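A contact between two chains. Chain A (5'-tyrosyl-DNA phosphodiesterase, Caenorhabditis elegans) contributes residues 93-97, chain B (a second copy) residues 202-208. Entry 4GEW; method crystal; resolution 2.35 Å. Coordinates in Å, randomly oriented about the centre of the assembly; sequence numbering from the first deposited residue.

Chain A (93-97) AAVMG
Chain B 202-208: VIHFQNS

The polar centre of the contact is the carbonyl oxygen of Val95(A), which accepts two weak hydrogen bonds from consecutive backbone amides of chain B: Gln206(B) N lies 2.8 Å from Val95(A) O, and Asn207(B) N lies 3.2 Å from Val95(A) O. The N-H...O angles, 125° and 123°, are strongly bent, so both bonds are weak. Both donors occupy the middle of a type I turn running from Phe205(B) (phi/psi -63/119) through Gln206(B) (-77/-17) and Asn207(B) (-92/9) to Ser208(B), closed by a weak bond of 3.3 Å from Ser208(B) N to Phe205(B) O. The turn follows the strand 202-204.

In chain A, residues 93-95 are helical, the helix having begun earlier in the chain; Met96(A) has phi/psi -108/-22, and Gly97(A) N makes a weak 2.9 Å bond to Ala93(A) O. Gly97(A) has a positive phi of 82°, where a CB would be jammed against the preceding carbonyl. The register places Val95(A) CA 5.2 Å from Asn207(B) CA and Met96(A) CA 4.9 Å from Gln206(B) CA.

Packing extends from this centre. The CA-to-CB bond of Met96(A) points away, but its m, m, m rotamer brings the chain end back: SD sits 3.8 Å from Ile203(B) CG2, and CE approaches His204(B) O to 3.2 Å. His204(B) O also accepts a weak hydrogen bond of 3.1 Å from Gln206(B) NE2; the glutamine (chi1 and chi2 m, chi3 -52°) is folded back so that its amide reaches the strand carbonyl. Gln206(B) CG lies 3.3 Å from Met96(A) O. Val95(A), in rotamer t, places CG1 3.7 Å from Phe205(B) CD1, an oblique approach to the ring (chi1 m, chi2 -33°). The CA-to-CB bond of Asn207(B) points toward chain A, with CB 3.5 Å from Ala94(A) O; the side chain takes chi1 p and chi2 -21°.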

# COMPACT_ATOMS: atom_id res chain seq x y z
N ALA A 93 -8.74 17.49 4.69
CA ALA A 93 -9.36 18.80 4.53
C ALA A 93 -9.69 19.43 5.88
O ALA A 93 -9.59 20.65 6.05
CB ALA A 93 -10.63 18.68 3.68
N ALA A 94 -10.07 18.60 6.85
CA ALA A 94 -10.45 19.11 8.16
C ALA A 94 -9.23 19.56 8.96
O ALA A 94 -9.30 20.49 9.75
CB ALA A 94 -11.24 18.06 8.93
N VAL A 95 -8.10 18.88 8.75
CA VAL A 95 -6.88 19.20 9.48
C VAL A 95 -6.02 20.21 8.73
O VAL A 95 -5.50 21.15 9.32
CB VAL A 95 -6.07 17.92 9.79
CG1 VAL A 95 -4.73 18.27 10.43
CG2 VAL A 95 -6.86 17.00 10.70
N MET A 96 -5.89 20.02 7.42
CA MET A 96 -4.99 20.83 6.60
C MET A 96 -5.68 21.83 5.67
O MET A 96 -5.06 22.81 5.25
CB MET A 96 -4.07 19.93 5.79
CG MET A 96 -3.17 19.07 6.64
SD MET A 96 -2.21 20.09 7.77
CE MET A 96 -1.32 21.12 6.60
N GLY A 97 -6.94 21.58 5.34
CA GLY A 97 -7.65 22.43 4.41
C GLY A 97 -7.33 22.08 2.97
O GLY A 97 -7.20 22.97 2.12
N VAL B 202 8.05 18.43 8.83
CA VAL B 202 7.13 18.92 9.84
C VAL B 202 5.85 19.39 9.17
O VAL B 202 5.87 20.27 8.31
CB VAL B 202 7.74 20.09 10.64
CG1 VAL B 202 6.74 20.58 11.69
CG2 VAL B 202 9.05 19.66 11.29
N ILE B 203 4.73 18.79 9.56
CA ILE B 203 3.43 19.18 9.05
C ILE B 203 2.70 20.00 10.10
O ILE B 203 2.48 19.53 11.21
CB ILE B 203 2.58 17.94 8.70
CG1 ILE B 203 3.29 17.09 7.64
CG2 ILE B 203 1.19 18.36 8.23
CD1 ILE B 203 2.57 15.81 7.30
N HIS B 204 2.33 21.23 9.75
CA HIS B 204 1.62 22.08 10.69
C HIS B 204 0.11 21.88 10.57
O HIS B 204 -0.47 22.12 9.51
CB HIS B 204 1.97 23.56 10.44
CG HIS B 204 3.43 23.85 10.57
ND1 HIS B 204 3.96 24.52 11.65
CD2 HIS B 204 4.47 23.56 9.76
CE1 HIS B 204 5.27 24.63 11.50
NE2 HIS B 204 5.60 24.06 10.36
N PHE B 205 -0.52 21.43 11.66
CA PHE B 205 -1.97 21.26 11.69
C PHE B 205 -2.66 22.61 11.51
O PHE B 205 -2.47 23.52 12.33
CB PHE B 205 -2.41 20.64 13.02
CG PHE B 205 -1.82 19.28 13.29
CD1 PHE B 205 -1.56 18.40 12.25
CD2 PHE B 205 -1.55 18.87 14.59
CE1 PHE B 205 -1.02 17.14 12.50
CE2 PHE B 205 -1.02 17.62 14.85
CZ PHE B 205 -0.75 16.75 13.80
N GLN B 206 -3.45 22.75 10.45
CA GLN B 206 -4.12 24.02 10.18
C GLN B 206 -5.33 24.26 11.06
O GLN B 206 -5.81 25.38 11.16
CB GLN B 206 -4.52 24.13 8.70
CG GLN B 206 -3.34 24.18 7.76
CD GLN B 206 -2.36 25.28 8.11
OE1 GLN B 206 -2.74 26.44 8.28
NE2 GLN B 206 -1.08 24.92 8.23
N ASN B 207 -5.84 23.21 11.69
CA ASN B 207 -6.97 23.37 12.60
C ASN B 207 -6.52 23.60 14.04
O ASN B 207 -7.32 23.59 14.96
CB ASN B 207 -7.92 22.16 12.51
CG ASN B 207 -7.33 20.90 13.12
OD1 ASN B 207 -6.11 20.77 13.26
ND2 ASN B 207 -8.20 19.96 13.47
N SER B 208 -5.21 23.79 14.22
CA SER B 208 -4.66 23.98 15.55
C SER B 208 -4.49 25.46 15.90
O SER B 208 -3.97 26.24 15.10
CB SER B 208 -3.32 23.27 15.68
OG SER B 208 -2.76 23.48 16.97